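Side-chain contacts in IPT/TIG domain-containing protein BACOVA_02650 (Bacteroides ovatus, PDB 5E7H), which binds polysaccharide at the cell surface and probably captures xyloglucan before its transport into the periplasm for degradation: residues Asp220-Tyr223 against Gln224-Leu227; Ser197-Gly200 against Lys201-Gly205. All coordinates share one frame; numbering follows the deposited sequence.

Interaction 1 of 2, residues Asp220-Tyr223 against Gln224-Leu227. With NA (sodium ion), chain J.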
# COMPACT_ATOMS: atom_id res chain seq x y z
N ASP A 220 -12.11 -9.60 -15.45
CA ASP A 220 -13.53 -9.29 -15.61
C ASP A 220 -13.79 -7.83 -15.99
O ASP A 220 -12.94 -6.96 -15.79
CB ASP A 220 -14.25 -9.65 -14.32
CG ASP A 220 -13.90 -11.05 -13.84
OD1 ASP A 220 -14.45 -12.02 -14.40
OD2 ASP A 220 -13.04 -11.18 -12.95
N ALA A 221 -14.96 -7.57 -16.54
CA ALA A 221 -15.30 -6.24 -17.03
C ALA A 221 -15.61 -5.26 -15.91
O ALA A 221 -15.08 -4.14 -15.88
CB ALA A 221 -16.46 -6.34 -17.98
N THR A 222 -16.49 -5.67 -14.99
CA THR A 222 -16.92 -4.80 -13.89
C THR A 222 -16.68 -5.45 -12.54
O THR A 222 -16.42 -6.66 -12.45
CB THR A 222 -18.40 -4.45 -13.95
OG1 THR A 222 -19.16 -5.65 -13.71
CG2 THR A 222 -18.82 -3.86 -15.31
N TYR A 223 -16.79 -4.65 -11.49
CA TYR A 223 -16.57 -5.12 -10.14
C TYR A 223 -17.59 -6.23 -9.82
O TYR A 223 -17.22 -7.24 -9.21
CB TYR A 223 -16.63 -3.94 -9.15
CG TYR A 223 -16.19 -4.29 -7.78
CD1 TYR A 223 -14.93 -4.82 -7.53
CD2 TYR A 223 -17.06 -4.12 -6.72
CE1 TYR A 223 -14.55 -5.17 -6.23
CE2 TYR A 223 -16.69 -4.46 -5.43
CZ TYR A 223 -15.45 -4.99 -5.19
OH TYR A 223 -15.05 -5.36 -3.91
N GLN A 224 -18.84 -6.08 -10.23
CA GLN A 224 -19.84 -7.13 -9.98
C GLN A 224 -19.47 -8.44 -10.65
O GLN A 224 -19.69 -9.53 -10.10
CB GLN A 224 -21.23 -6.70 -10.44
CG GLN A 224 -22.34 -7.70 -10.05
CD GLN A 224 -22.45 -7.84 -8.54
OE1 GLN A 224 -23.18 -7.11 -7.89
NE2 GLN A 224 -21.73 -8.81 -7.99
N ASP A 225 -18.92 -8.37 -11.86
CA ASP A 225 -18.52 -9.60 -12.55
C ASP A 225 -17.41 -10.33 -11.77
O ASP A 225 -17.39 -11.57 -11.65
CB ASP A 225 -18.03 -9.28 -13.96
CG ASP A 225 -19.12 -8.72 -14.85
OD1 ASP A 225 -20.29 -9.17 -14.77
OD2 ASP A 225 -18.80 -7.80 -15.63
N PHE A 226 -16.46 -9.56 -11.25
CA PHE A 226 -15.39 -10.06 -10.41
C PHE A 226 -15.96 -10.73 -9.16
O PHE A 226 -15.59 -11.86 -8.81
CB PHE A 226 -14.44 -8.90 -10.08
CG PHE A 226 -13.51 -9.12 -8.91
CD1 PHE A 226 -12.41 -9.95 -9.03
CD2 PHE A 226 -13.74 -8.46 -7.71
CE1 PHE A 226 -11.54 -10.12 -7.93
CE2 PHE A 226 -12.88 -8.62 -6.64
CZ PHE A 226 -11.78 -9.46 -6.75
N LEU A 227 -16.89 -10.05 -8.49
CA LEU A 227 -17.48 -10.61 -7.28
C LEU A 227 -18.22 -11.91 -7.59
O LEU A 227 -18.22 -12.83 -6.78
CB LEU A 227 -18.43 -9.61 -6.62
CG LEU A 227 -17.77 -8.36 -6.01
CD1 LEU A 227 -18.87 -7.45 -5.46
CD2 LEU A 227 -16.74 -8.67 -4.95
NA NA J . -19.44 -13.86 -4.34
O HOH W 1 -16.70 -9.81 -17.33
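Thr222 and Asp225 bond to each other reciprocally at the start of this single helical turn. OD2 of Asp225 accepts the backbone N of Thr222 at 3.2 Å, on the anti side of the carboxylate and tilted 26° out of its plane; in return Asp225 N gives a weak bond to Thr222 OG1 at 3.3 Å. This is a capping box, with Thr222 as the N-cap of helix 223-227, the one short helix in a chain built of β-sheets, here in the xyloglucan-binding domain. Threonine suits the place because its hydroxyl, lying between the backbone N and the carbonyl carbon of Thr222 (chi1 67°), turns back toward Asp225 N, and aspartate because its short chain just reaches the backbone N three residues earlier. A water held by Ala221 N adds a weak bond to the same OD2. Behind the cap, Phe226 N bonds to Thr222 O at 3.1 Å and Leu227 N to Tyr223 O at 2.9 Å. At the far end of the turn a sodium ion takes the backbone oxygen of Leu227, O, at 2.9 Å, while Asn230 OD1 supplies a second protein ligand. On the apolar side, Leu227 lays CG over one face of the Tyr223 ring, 4.2 Å from its centroid, a CH-pi contact for which a branched aliphatic chain is well shaped. Phe226 approaches the same ring obliquely, the planes 31° apart and Phe226 CD2 3.7 Å from Tyr223 CE1. Both rings are buried: Trp145 meets Phe226 edge-to-face, and the Tyr223 hydroxyl is satisfied by Val146 O. Asp220 brings OD2 to the edge of the Phe226 ring, near its plane, while its OD1 forms a salt bridge with Arg229.

Interaction 2 of 2, residues Ser197-Gly200 against Lys201-Gly205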
# COMPACT_ATOMS: atom_id res chain seq x y z
N SER A 197 4.59 3.82 -5.58
CA SER A 197 3.65 4.62 -6.36
C SER A 197 4.03 6.10 -6.34
O SER A 197 3.61 6.88 -7.20
CB SER A 197 2.24 4.44 -5.83
OG SER A 197 2.12 4.87 -4.49
N PHE A 198 4.84 6.48 -5.36
CA PHE A 198 5.22 7.87 -5.16
C PHE A 198 6.48 8.24 -5.94
O PHE A 198 6.56 9.32 -6.54
CB PHE A 198 5.41 8.13 -3.66
CG PHE A 198 5.56 9.58 -3.27
CD1 PHE A 198 4.56 10.50 -3.54
CD2 PHE A 198 6.68 9.99 -2.56
CE1 PHE A 198 4.70 11.82 -3.14
CE2 PHE A 198 6.82 11.30 -2.16
CZ PHE A 198 5.83 12.21 -2.45
N THR A 199 7.48 7.36 -5.93
CA THR A 199 8.78 7.67 -6.55
C THR A 199 9.08 6.87 -7.82
O THR A 199 9.98 7.24 -8.59
CB THR A 199 9.94 7.40 -5.59
OG1 THR A 199 10.03 5.99 -5.35
CG2 THR A 199 9.74 8.13 -4.27
N GLY A 200 8.35 5.78 -8.03
CA GLY A 200 8.60 4.89 -9.15
C GLY A 200 9.79 3.96 -8.94
O GLY A 200 10.12 3.17 -9.83
N LYS A 201 10.43 4.04 -7.77
CA LYS A 201 11.59 3.20 -7.45
C LYS A 201 11.30 2.14 -6.38
O LYS A 201 10.36 2.27 -5.60
CB LYS A 201 12.75 4.07 -6.96
CG LYS A 201 13.35 4.95 -8.07
CD LYS A 201 13.06 6.42 -7.86
CE LYS A 201 14.15 7.11 -7.06
NZ LYS A 201 15.34 7.46 -7.88
N THR A 202 12.11 1.09 -6.35
CA THR A 202 12.07 0.15 -5.23
C THR A 202 12.77 0.78 -4.03
O THR A 202 13.99 0.71 -3.89
CB THR A 202 12.73 -1.21 -5.56
OG1 THR A 202 12.08 -1.77 -6.70
CG2 THR A 202 12.62 -2.17 -4.40
N GLU A 203 11.99 1.44 -3.17
CA GLU A 203 12.54 2.05 -1.97
C GLU A 203 12.94 0.93 -1.03
O GLU A 203 12.29 -0.12 -1.01
CB GLU A 203 11.53 2.99 -1.31
CG GLU A 203 11.05 4.11 -2.23
CD GLU A 203 12.12 5.12 -2.56
OE1 GLU A 203 12.02 5.76 -3.64
OE2 GLU A 203 13.07 5.28 -1.77
N THR A 204 14.00 1.16 -0.26
CA THR A 204 14.44 0.17 0.71
C THR A 204 14.55 0.75 2.11
O THR A 204 14.79 1.95 2.28
CB THR A 204 15.80 -0.43 0.33
OG1 THR A 204 16.78 0.60 0.24
CG2 THR A 204 15.69 -1.17 -1.02
N GLY A 205 14.36 -0.11 3.10
CA GLY A 205 14.56 0.27 4.48
C GLY A 205 13.45 1.10 5.05
O GLY A 205 13.61 1.65 6.16
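Thr199 and Glu203 approach from opposite directions and meet through a short hydrogen bond, Thr199 OG1 giving its proton to Glu203 OE1 at 2.6 Å. The carboxylate oxygen receives it on the anti lone pair, the one turned away from OE2. The same hydroxyl also accepts from Lys201 N at 3.1 Å, with a nearly straight N-H...O angle of 161°, so OG1 is both donor and acceptor and its rotation is fixed. A chi1 of 68° sets OG1 of Thr199 between its own backbone N and carbonyl carbon, where it faces the chain returning after Gly200; CG2 then lies beside the backbone N, 3.3 Å from Glu203 OE1. Threonine is suited to this spot because one β-carbon carries both the hydroxyl and a methyl group beside the carboxylate. Glu203 needs its length: the chain bends at chi2 (-68°), folding the carboxylate back across the turn to the hydroxyl. With an alanine here, the Thr199 hydroxyl would probably lose its acceptor and be freer to turn away from Lys201 N. In Lys201 the bend at chi2 brings CD to 3.3 Å from Thr199 O, and further bends at the next two torsions lead the ammonium end away. Gly200, at the bend, has a positive phi, which by itself favours glycine. The other carboxylate oxygen of Glu203, OE2, has a long, weak ion pair with Lys206. This exposed turn belongs to the loop joining strand 189-192 to strand 207-213 in the xyloglucan-binding domain; Glu203 rests on Met208 of the latter strand, while Phe198 reaches across to Thr20 and Thr22 on strand 18-24 of the IPT/TIG domain.

How the interactions relate
Interactions 1 and 2 both belong to the xyloglucan-binding domain; interaction 2 precedes interaction 1 in the chain, with strand 207-213 between them. They lie on opposite sides of the chain's centre, about 30 Å apart between centres and about 19 Å at their nearest atoms, and do not touch. Interaction 2 is the nearer to the middle, about 11 Å from the chain's centre against about 22 Å for interaction 1, and its loop borders the IPT/TIG domain. Only interaction 1 holds a sodium ligand; a second sodium ion, bound by Asn92, Asn119, Thr121 and Asp253, belongs to neither. Each has a threonine hydroxyl accepting a backbone N-H, but in interaction 1 that bond is weak, and only there does it cap a helix.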